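Local coordinates for protein anti-sigma-I factor RsgI3 (Clostridium thermocellum, PDB 6QE7) that probably holds the sigma factor SigI3 inactive until its extracellular tandem PA14 domains, the part described here, which bind pectin, sense polysaccharide outside the cell, at residues Ser155-Gly160 / Ser195-Gly200; Tyr210-Val215 / Leu271-Gln276; Arg221-Asn226 / Lys257-Asn262. All coordinates share one frame; numbering follows the deposited sequence.

Contact 1. Residues Ser155-Gly160 / Ser195-Gly200; sequences SAEYYG and SVRWVG
Two antiparallel strands of the second PA14 domain, 154-159 and 193-202, pair here, and Glu157 and Arg197 face each other as a hydrogen-bonded pair. Five residue pairs are in register, from Ser155 with Val199 to Tyr159 with Ser195. The strands run at 165° to each other. Backbone bonds are short in the middle, as from Glu157 N to Arg197 O (2.8 Å). At one end the bond from Ser155 N to Val199 O is weak.

One face of the sheet carries Glu157, Tyr159 and Arg197. The acid and the arginine lie side by side and form a salt bridge, with Arg197 NH1 2.9 Å from Glu157 OE1. The carboxylate oxygen lies in the guanidinium plane, but NH1 meets it from above the carboxylate plane. The same NH1 donates to Tyr159 OH at 3.0 Å, less straight (130°). The arginine chain is bent at chi3 (-51°), which brings NH1 to Glu157 and Tyr159. Its NE forms a second salt bridge, with Glu259 on the next strand.

The other face is buried and largely aromatic. Val196 CG1 sits over the centre of the Tyr158 ring, 3.7 Å from the ring centroid, in a CH-pi contact. The same methyl also lies over one face of the Trp198 indole, toward its rim. Ala156 CB touches Trp198 CD1 at 3.6 Å. Trp198 NE1 is bonded to Asp173, and Phe169 stacks on Tyr158. This face turns to the core and meets Phe178 of the other sheet, as in the two-sheet beta-sandwich of the PA14 domain.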
loop_
_atom_site.group_PDB
_atom_site.type_symbol
_atom_site.label_atom_id
_atom_site.label_comp_id
_atom_site.label_asym_id
_atom_site.label_seq_id
_atom_site.Cartn_x
_atom_site.Cartn_y
_atom_site.Cartn_z
ATOM N N SER A 155 -14.310 2.568 -3.965
ATOM C CA SER A 155 -14.975 3.309 -5.078
ATOM C C SER A 155 -16.030 2.427 -5.704
ATOM O O SER A 155 -15.654 1.414 -6.290
ATOM C CB SER A 155 -14.026 3.762 -6.122
ATOM O OG SER A 155 -12.995 4.440 -5.466
ATOM N N ALA A 156 -17.288 2.876 -5.607
ATOM C CA ALA A 156 -18.495 2.170 -6.054
ATOM C C ALA A 156 -18.998 2.903 -7.286
ATOM O O ALA A 156 -19.070 4.150 -7.260
ATOM C CB ALA A 156 -19.524 2.145 -4.955
ATOM N N GLU A 157 -19.216 2.139 -8.340
ATOM C CA GLU A 157 -20.045 2.561 -9.481
ATOM C C GLU A 157 -21.403 1.863 -9.373
ATOM O O GLU A 157 -21.445 0.590 -9.368
ATOM C CB GLU A 157 -19.286 2.283 -10.758
ATOM C CG GLU A 157 -17.813 2.689 -10.715
ATOM C CD GLU A 157 -17.018 2.000 -11.830
ATOM O OE1 GLU A 157 -16.712 0.810 -11.699
ATOM O OE2 GLU A 157 -16.807 2.626 -12.885
ATOM N N TYR A 158 -22.483 2.657 -9.365
ATOM C CA TYR A 158 -23.885 2.144 -9.371
ATOM C C TYR A 158 -24.470 2.207 -10.777
ATOM O O TYR A 158 -24.388 3.241 -11.419
ATOM C CB TYR A 158 -24.737 2.912 -8.379
ATOM C CG TYR A 158 -24.377 2.546 -6.983
ATOM C CD1 TYR A 158 -23.178 2.924 -6.430
ATOM C CD2 TYR A 158 -25.223 1.795 -6.217
ATOM C CE1 TYR A 158 -22.871 2.619 -5.112
ATOM C CE2 TYR A 158 -24.907 1.430 -4.921
ATOM C CZ TYR A 158 -23.698 1.805 -4.371
ATOM O OH TYR A 158 -23.364 1.402 -3.095
ATOM N N TYR A 159 -25.042 1.098 -11.229
ATOM C CA TYR A 159 -25.623 0.976 -12.580
ATOM C C TYR A 159 -27.136 0.818 -12.521
ATOM O O TYR A 159 -27.656 0.145 -11.604
ATOM C CB TYR A 159 -24.978 -0.185 -13.334
ATOM C CG TYR A 159 -23.526 0.051 -13.614
ATOM C CD1 TYR A 159 -22.583 -0.273 -12.655
ATOM C CD2 TYR A 159 -23.107 0.682 -14.764
ATOM C CE1 TYR A 159 -21.233 -0.070 -12.883
ATOM C CE2 TYR A 159 -21.757 0.855 -15.029
ATOM C CZ TYR A 159 -20.830 0.508 -14.055
ATOM O OH TYR A 159 -19.507 0.667 -14.206
ATOM N N GLY A 160 -27.803 1.338 -13.562
ATOM C CA GLY A 160 -29.269 1.260 -13.745
ATOM C C GLY A 160 -29.699 0.066 -14.569
ATOM O O GLY A 160 -30.801 0.089 -15.114
ATOM N N SER A 195 -27.090 -2.905 -10.532
ATOM C CA SER A 195 -25.825 -3.643 -10.282
ATOM C C SER A 195 -24.803 -2.635 -9.741
ATOM O O SER A 195 -25.014 -1.380 -9.912
ATOM C CB SER A 195 -25.427 -4.360 -11.606
ATOM O OG SER A 195 -25.316 -3.403 -12.669
ATOM N N VAL A 196 -23.738 -3.123 -9.110
ATOM C CA VAL A 196 -22.713 -2.265 -8.446
ATOM C C VAL A 196 -21.339 -2.895 -8.678
ATOM O O VAL A 196 -21.267 -4.118 -8.679
ATOM C CB VAL A 196 -22.972 -2.141 -6.932
ATOM C CG1 VAL A 196 -22.223 -0.975 -6.325
ATOM C CG2 VAL A 196 -24.459 -2.035 -6.640
ATOM N N ARG A 197 -20.328 -2.059 -8.885
ATOM C CA ARG A 197 -18.895 -2.462 -8.890
ATOM C C ARG A 197 -18.163 -1.626 -7.828
ATOM O O ARG A 197 -18.272 -0.430 -7.869
ATOM C CB ARG A 197 -18.203 -2.258 -10.235
ATOM C CG ARG A 197 -16.712 -2.554 -10.135
ATOM C CD ARG A 197 -15.943 -2.471 -11.432
ATOM N NE ARG A 197 -16.573 -3.243 -12.501
ATOM C CZ ARG A 197 -17.283 -2.689 -13.470
ATOM N NH1 ARG A 197 -17.467 -1.382 -13.508
ATOM N NH2 ARG A 197 -17.772 -3.444 -14.416
ATOM N N TRP A 198 -17.565 -2.294 -6.852
ATOM C CA TRP A 198 -16.609 -1.771 -5.860
ATOM C C TRP A 198 -15.211 -2.169 -6.318
ATOM O O TRP A 198 -14.989 -3.349 -6.612
ATOM C CB TRP A 198 -16.895 -2.355 -4.487
ATOM C CG TRP A 198 -18.221 -1.952 -3.900
ATOM C CD1 TRP A 198 -18.482 -0.829 -3.158
ATOM C CD2 TRP A 198 -19.441 -2.722 -3.906
ATOM N NE1 TRP A 198 -19.802 -0.817 -2.772
ATOM C CE2 TRP A 198 -20.410 -1.968 -3.212
ATOM C CE3 TRP A 198 -19.825 -3.940 -4.476
ATOM C CZ2 TRP A 198 -21.728 -2.414 -3.068
ATOM C CZ3 TRP A 198 -21.127 -4.364 -4.359
ATOM C CH2 TRP A 198 -22.050 -3.634 -3.625
ATOM N N VAL A 199 -14.342 -1.183 -6.426
ATOM C CA VAL A 199 -12.898 -1.381 -6.693
ATOM C C VAL A 199 -12.103 -0.686 -5.604
ATOM O O VAL A 199 -12.501 0.421 -5.214
ATOM C CB VAL A 199 -12.535 -0.810 -8.072
ATOM C CG1 VAL A 199 -11.018 -0.969 -8.340
ATOM C CG2 VAL A 199 -13.327 -1.532 -9.133
ATOM N N GLY A 200 -10.942 -1.256 -5.279
ATOM C CA GLY A 200 -9.921 -0.590 -4.488
ATOM C C GLY A 200 -8.848 -1.547 -4.028
ATOM O O GLY A 200 -8.382 -2.355 -4.828
#

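Contact 2. Residues Tyr210-Val215 / Leu271-Gln276; sequences YTFHTV and LLWSSQ
Tyr210 and Phe212 meet Trp273 where strands 208-216 and 268-274 pair antiparallel in the five-stranded sheet of the second PA14 beta-sandwich.

Four backbone bonds hold the strands. Thr211 pairs with Ser274 and His213 with Leu272, each through two bonds. The bond from Leu272 N to His213 O is 2.8 Å long and nearly straight (172°).

The aromatic contacts lie on the core face. Tyr210 CE2 comes within 3.9 Å of Trp273 CE3, over one face of the indole and toward its rim. The two ring planes are 48° apart, so the pair is oblique. Phe212 CE2 touches Trp273 CB at 4.0 Å. Trp273 CG stands between the backbone N and the carbonyl carbon (chi1 62°), which sets the indole alongside both rings. Its NE1 is bonded to Glu281. Ser275 CB makes a CH-pi contact over the centre of the Tyr210 ring, 3.8 Å from the centroid, and Ser275 OG is bonded to Glu208.

Aliphatic contacts continue toward the other end. On the face of Phe212, Leu271 CD1 reaches Thr214 CG2. Leu272 lies on the face of His213, and its CD1 meets Val215 CG2 at 3.9 Å.

That second face also holds the polar groups. A water bonded to Thr211 OG1 at 2.6 Å also makes a weak bond to Ser274 O. Thr211 CG2 lies over one face of the His213 imidazole, while His213 NE2 and Ser274 OG share a 2.7 Å hydrogen bond at the ring edge.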
loop_
_atom_site.group_PDB
_atom_site.type_symbol
_atom_site.label_atom_id
_atom_site.label_comp_id
_atom_site.label_asym_id
_atom_site.label_seq_id
_atom_site.Cartn_x
_atom_site.Cartn_y
_atom_site.Cartn_z
ATOM N N TYR A 210 -6.792 -16.584 3.722
ATOM C CA TYR A 210 -8.062 -15.933 4.074
ATOM C C TYR A 210 -9.169 -16.650 3.334
ATOM O O TYR A 210 -8.937 -17.221 2.208
ATOM C CB TYR A 210 -7.995 -14.423 3.783
ATOM C CG TYR A 210 -7.459 -13.621 4.931
ATOM C CD1 TYR A 210 -6.109 -13.655 5.288
ATOM C CD2 TYR A 210 -8.304 -12.886 5.712
ATOM C CE1 TYR A 210 -5.639 -12.992 6.411
ATOM C CE2 TYR A 210 -7.839 -12.178 6.796
ATOM C CZ TYR A 210 -6.505 -12.235 7.162
ATOM O OH TYR A 210 -6.085 -11.514 8.257
ATOM N N THR A 211 -10.364 -16.468 3.853
ATOM C CA THR A 211 -11.624 -16.868 3.201
ATOM C C THR A 211 -12.492 -15.631 3.141
ATOM O O THR A 211 -12.713 -15.002 4.196
ATOM C CB THR A 211 -12.366 -17.983 3.942
ATOM O OG1 THR A 211 -11.482 -19.080 4.079
ATOM C CG2 THR A 211 -13.603 -18.477 3.214
ATOM N N PHE A 212 -12.905 -15.266 1.944
ATOM C CA PHE A 212 -13.908 -14.185 1.772
ATOM C C PHE A 212 -15.243 -14.881 1.599
ATOM O O PHE A 212 -15.290 -15.991 1.062
ATOM C CB PHE A 212 -13.550 -13.225 0.636
ATOM C CG PHE A 212 -12.306 -12.440 0.949
ATOM C CD1 PHE A 212 -11.061 -13.017 0.766
ATOM C CD2 PHE A 212 -12.380 -11.179 1.501
ATOM C CE1 PHE A 212 -9.906 -12.350 1.158
ATOM C CE2 PHE A 212 -11.227 -10.502 1.846
ATOM C CZ PHE A 212 -9.990 -11.095 1.678
ATOM N N HIS A 213 -16.271 -14.255 2.141
ATOM C CA HIS A 213 -17.649 -14.777 2.213
ATOM C C HIS A 213 -18.548 -13.680 1.670
ATOM O O HIS A 213 -18.272 -12.507 1.997
ATOM C CB HIS A 213 -18.039 -15.104 3.632
ATOM C CG HIS A 213 -17.079 -15.915 4.409
ATOM N ND1 HIS A 213 -17.260 -17.267 4.619
ATOM C CD2 HIS A 213 -15.974 -15.545 5.123
ATOM C CE1 HIS A 213 -16.290 -17.715 5.401
ATOM N NE2 HIS A 213 -15.504 -16.653 5.748
ATOM N N THR A 214 -19.463 -14.031 0.757
ATOM C CA THR A 214 -20.572 -13.131 0.356
ATOM C C THR A 214 -21.880 -13.753 0.826
ATOM O O THR A 214 -22.072 -14.984 0.785
ATOM C CB THR A 214 -20.575 -12.770 -1.126
ATOM O OG1 THR A 214 -20.703 -14.024 -1.762
ATOM C CG2 THR A 214 -19.343 -12.022 -1.591
ATOM N N VAL A 215 -22.699 -12.873 1.333
ATOM C CA VAL A 215 -24.135 -13.057 1.625
ATOM C C VAL A 215 -24.857 -12.063 0.719
ATOM O O VAL A 215 -24.635 -10.838 0.856
ATOM C CB VAL A 215 -24.513 -12.860 3.107
ATOM C CG1 VAL A 215 -26.035 -13.078 3.338
ATOM C CG2 VAL A 215 -23.751 -13.789 3.975
ATOM N N LEU A 271 -19.887 -8.326 2.430
ATOM C CA LEU A 271 -18.572 -9.011 2.175
ATOM C C LEU A 271 -17.941 -9.217 3.538
ATOM O O LEU A 271 -17.833 -8.225 4.306
ATOM C CB LEU A 271 -17.667 -8.202 1.223
ATOM C CG LEU A 271 -16.272 -8.777 0.958
ATOM C CD1 LEU A 271 -16.351 -10.024 0.079
ATOM C CD2 LEU A 271 -15.370 -7.752 0.344
ATOM N N LEU A 272 -17.727 -10.480 3.880
ATOM C CA LEU A 272 -17.108 -10.882 5.149
ATOM C C LEU A 272 -15.751 -11.498 4.854
ATOM O O LEU A 272 -15.592 -12.036 3.764
ATOM C CB LEU A 272 -18.027 -11.909 5.803
ATOM C CG LEU A 272 -19.446 -11.365 6.002
ATOM C CD1 LEU A 272 -20.419 -11.994 5.010
ATOM C CD2 LEU A 272 -19.897 -11.559 7.444
ATOM N N TRP A 273 -14.900 -11.550 5.859
ATOM C CA TRP A 273 -13.680 -12.379 5.828
ATOM C C TRP A 273 -13.519 -13.179 7.126
ATOM O O TRP A 273 -14.103 -12.845 8.216
ATOM C CB TRP A 273 -12.421 -11.537 5.536
ATOM C CG TRP A 273 -12.083 -10.471 6.549
ATOM C CD1 TRP A 273 -12.701 -10.178 7.730
ATOM C CD2 TRP A 273 -11.027 -9.507 6.429
ATOM N NE1 TRP A 273 -12.072 -9.151 8.349
ATOM C CE2 TRP A 273 -11.071 -8.695 7.562
ATOM C CE3 TRP A 273 -10.032 -9.293 5.487
ATOM C CZ2 TRP A 273 -10.159 -7.683 7.788
ATOM C CZ3 TRP A 273 -9.146 -8.264 5.686
ATOM C CH2 TRP A 273 -9.221 -7.466 6.809
ATOM N N SER A 274 -12.674 -14.179 6.998
ATOM C CA SER A 274 -12.295 -15.047 8.119
ATOM C C SER A 274 -10.922 -15.621 7.830
ATOM O O SER A 274 -10.537 -15.758 6.612
ATOM C CB SER A 274 -13.365 -16.130 8.304
ATOM O OG SER A 274 -13.307 -17.120 7.267
ATOM N N SER A 275 -10.262 -16.095 8.868
ATOM C CA SER A 275 -8.988 -16.829 8.709
ATOM C C SER A 275 -8.685 -17.505 10.028
ATOM O O SER A 275 -9.472 -17.301 10.937
ATOM C CB SER A 275 -7.881 -15.945 8.249
ATOM O OG SER A 275 -7.384 -15.133 9.295
ATOM N N GLN A 276 -7.593 -18.257 10.121
ATOM C CA GLN A 276 -7.372 -18.999 11.376
ATOM C C GLN A 276 -7.349 -18.009 12.553
ATOM O O GLN A 276 -7.825 -18.355 13.597
ATOM C CB GLN A 276 -6.052 -19.746 11.422
ATOM C CG GLN A 276 -5.786 -20.092 12.874
ATOM C CD GLN A 276 -4.824 -21.219 13.029
ATOM O OE1 GLN A 276 -4.181 -21.644 12.061
ATOM N NE2 GLN A 276 -4.732 -21.671 14.271
HETATM O O HOH W 1 -9.474 -18.942 5.780
#

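Contact 3. Residues Arg221-Asn226 / Lys257-Asn262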
loop_
_atom_site.group_PDB
_atom_site.type_symbol
_atom_site.label_atom_id
_atom_site.label_comp_id
_atom_site.label_asym_id
_atom_site.label_seq_id
_atom_site.Cartn_x
_atom_site.Cartn_y
_atom_site.Cartn_z
ATOM N N ARG A 221 -19.702 -11.400 -7.946
ATOM C CA ARG A 221 -18.312 -11.825 -8.247
ATOM C C ARG A 221 -17.353 -11.076 -7.314
ATOM O O ARG A 221 -17.591 -9.861 -7.064
ATOM C CB ARG A 221 -17.975 -11.529 -9.709
ATOM C CG ARG A 221 -18.737 -12.381 -10.706
ATOM C CD ARG A 221 -18.226 -12.059 -12.095
ATOM N NE ARG A 221 -18.605 -13.181 -12.944
ATOM C CZ ARG A 221 -19.415 -13.087 -13.986
ATOM N NH1 ARG A 221 -19.944 -11.922 -14.332
ATOM N NH2 ARG A 221 -19.681 -14.169 -14.696
ATOM N N VAL A 222 -16.302 -11.779 -6.862
ATOM C CA VAL A 222 -15.194 -11.213 -6.022
ATOM C C VAL A 222 -13.837 -11.624 -6.595
ATOM O O VAL A 222 -13.575 -12.814 -6.788
ATOM C CB VAL A 222 -15.269 -11.613 -4.566
ATOM C CG1 VAL A 222 -14.112 -10.971 -3.794
ATOM C CG2 VAL A 222 -16.642 -11.267 -3.937
ATOM N N TRP A 223 -13.055 -10.616 -6.907
ATOM C CA TRP A 223 -11.613 -10.728 -7.179
ATOM C C TRP A 223 -10.799 -10.133 -6.011
ATOM O O TRP A 223 -11.140 -9.027 -5.534
ATOM C CB TRP A 223 -11.296 -9.911 -8.403
ATOM C CG TRP A 223 -11.855 -10.424 -9.687
ATOM C CD1 TRP A 223 -11.217 -11.140 -10.657
ATOM C CD2 TRP A 223 -13.162 -10.132 -10.178
ATOM N NE1 TRP A 223 -12.046 -11.309 -11.726
ATOM C CE2 TRP A 223 -13.243 -10.684 -11.479
ATOM C CE3 TRP A 223 -14.224 -9.409 -9.676
ATOM C CZ2 TRP A 223 -14.389 -10.565 -12.266
ATOM C CZ3 TRP A 223 -15.384 -9.319 -10.439
ATOM C CH2 TRP A 223 -15.443 -9.858 -11.723
ATOM N N ILE A 224 -9.782 -10.862 -5.568
ATOM C CA ILE A 224 -8.724 -10.426 -4.618
ATOM C C ILE A 224 -7.388 -10.679 -5.305
ATOM O O ILE A 224 -7.199 -11.777 -5.866
ATOM C CB ILE A 224 -8.808 -11.142 -3.259
ATOM C CG1 ILE A 224 -10.200 -11.004 -2.634
ATOM C CG2 ILE A 224 -7.750 -10.588 -2.291
ATOM C CD1 ILE A 224 -10.404 -9.669 -1.910
ATOM N N ASN A 225 -6.540 -9.692 -5.301
ATOM C CA ASN A 225 -5.205 -9.804 -5.948
ATOM C C ASN A 225 -5.397 -10.149 -7.430
ATOM O O ASN A 225 -4.640 -10.973 -7.932
ATOM C CB ASN A 225 -4.352 -10.847 -5.226
ATOM C CG ASN A 225 -2.891 -10.771 -5.642
ATOM O OD1 ASN A 225 -2.347 -9.698 -5.926
ATOM N ND2 ASN A 225 -2.255 -11.928 -5.648
ATOM N N ASN A 226 -6.491 -9.687 -8.058
ATOM C CA ASN A 226 -6.841 -9.973 -9.482
ATOM C C ASN A 226 -7.091 -11.459 -9.698
ATOM O O ASN A 226 -6.888 -11.909 -10.811
ATOM C CB ASN A 226 -5.739 -9.481 -10.418
ATOM C CG ASN A 226 -5.447 -8.041 -10.058
ATOM O OD1 ASN A 226 -6.324 -7.204 -10.200
ATOM N ND2 ASN A 226 -4.305 -7.768 -9.454
ATOM N N LYS A 257 -11.891 -6.228 -6.260
ATOM C CA LYS A 257 -13.079 -5.906 -7.088
ATOM C C LYS A 257 -14.208 -6.799 -6.604
ATOM O O LYS A 257 -13.985 -8.033 -6.370
ATOM C CB LYS A 257 -12.769 -6.019 -8.578
ATOM C CG LYS A 257 -13.934 -5.595 -9.484
ATOM C CD LYS A 257 -13.522 -5.335 -10.957
ATOM C CE LYS A 257 -12.908 -6.564 -11.586
ATOM N NZ LYS A 257 -12.653 -6.381 -13.043
ATOM N N VAL A 258 -15.358 -6.170 -6.373
ATOM C CA VAL A 258 -16.623 -6.843 -6.033
ATOM C C VAL A 258 -17.685 -6.303 -7.005
ATOM O O VAL A 258 -17.814 -5.044 -7.180
ATOM C CB VAL A 258 -17.038 -6.661 -4.550
ATOM C CG1 VAL A 258 -18.370 -7.355 -4.217
ATOM C CG2 VAL A 258 -16.003 -7.223 -3.612
ATOM N N GLU A 259 -18.428 -7.235 -7.601
ATOM C CA GLU A 259 -19.584 -6.948 -8.506
ATOM C C GLU A 259 -20.844 -7.642 -7.932
ATOM O O GLU A 259 -20.791 -8.811 -7.465
ATOM C CB GLU A 259 -19.273 -7.315 -9.965
ATOM C CG GLU A 259 -18.287 -6.403 -10.694
ATOM C CD GLU A 259 -17.811 -6.808 -12.098
ATOM O OE1 GLU A 259 -18.061 -7.954 -12.521
ATOM O OE2 GLU A 259 -17.113 -6.001 -12.724
ATOM N N TYR A 260 -21.951 -6.910 -7.964
ATOM C CA TYR A 260 -23.273 -7.324 -7.439
ATOM C C TYR A 260 -24.329 -7.001 -8.503
ATOM O O TYR A 260 -24.363 -5.899 -9.040
ATOM C CB TYR A 260 -23.642 -6.567 -6.156
ATOM C CG TYR A 260 -25.017 -6.891 -5.632
ATOM C CD1 TYR A 260 -25.303 -8.186 -5.245
ATOM C CD2 TYR A 260 -26.044 -5.972 -5.561
ATOM C CE1 TYR A 260 -26.545 -8.551 -4.774
ATOM C CE2 TYR A 260 -27.330 -6.341 -5.163
ATOM C CZ TYR A 260 -27.585 -7.634 -4.748
ATOM O OH TYR A 260 -28.807 -8.086 -4.295
ATOM N N CYS A 261 -25.234 -7.923 -8.738
ATOM C CA CYS A 261 -26.428 -7.623 -9.539
ATOM C C CYS A 261 -27.665 -8.107 -8.764
ATOM O O CYS A 261 -27.682 -9.120 -8.125
ATOM C CB CYS A 261 -26.267 -8.137 -10.955
ATOM S SG CYS A 261 -26.252 -9.941 -11.112
ATOM N N ASN A 262 -28.631 -7.249 -8.745
ATOM C CA ASN A 262 -29.998 -7.507 -8.287
ATOM C C ASN A 262 -30.878 -7.921 -9.470
ATOM O O ASN A 262 -30.812 -7.269 -10.535
ATOM C CB ASN A 262 -30.537 -6.202 -7.723
ATOM C CG ASN A 262 -31.584 -6.556 -6.726
ATOM O OD1 ASN A 262 -31.240 -7.316 -5.814
ATOM N ND2 ASN A 262 -32.815 -6.101 -6.963
#
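Trp223 and Lys257 are the main side-chain pair between strands 219-224 and 254-263 of the second PA14 domain. They lie side by side and point the same way. Lys257 starts with CG anti to the backbone N (chi1 -176°) and then bends at chi3 (59°). The bend carries the end of the chain over the indole face. Lys257 CE makes a CH-pi contact 3.8 Å from the centroid of the six-membered ring of Trp223. The ammonium follows: Lys257 NZ is 4.5 Å from the same centroid, almost on the ring normal, a cation-pi interaction.

Glu259 comes to the far edge of the indole. Its OE1 lies 3.3 Å from Trp223 CH2, near the ring plane, with the carboxylate turned 80° to the ring. Its OE2 is held by Arg197 in a salt bridge. Arg221 runs extended from CG to NE and crosses Glu259 obliquely. Their charged atoms do not touch, and Arg221 NE is paired instead with Asp231.

On the opposite face Val222 and Val258 have matching rotamers, and their CG2 methyls meet at 4.1 Å. Four backbone bonds join the strands, among them Glu259 N to Arg221 O at 2.8 Å.

Strand 254-263 has strand 193-202 on its other side, where Val258 touches Trp198. Strand 219-224 is bordered by strand 227-232, and its Ile224 packs on strand 240-248 of the facing sheet.

From the N terminus, contact 1 comes first. It closes the loop from strand 154-159 to strand 193-202 and ends before the others begin. Contact 2 opens next, at 210-215, and closes only at 271-276. Contact 3 opens and closes within that span. Contacts 1 and 3 belong to one sheet, because strands 193-202 and 254-263 are neighbours. Trp198 N probably bonds to Val258 O there. Contact 2 belongs to the second sheet. It meets contact 3 across the core, where Thr214 and Leu271 touch Val222 and Phe212 touches Ile224. Contacts 1 and 2 do not touch. Among the three, the packing of contact 2 on contact 3 joins the two sheets.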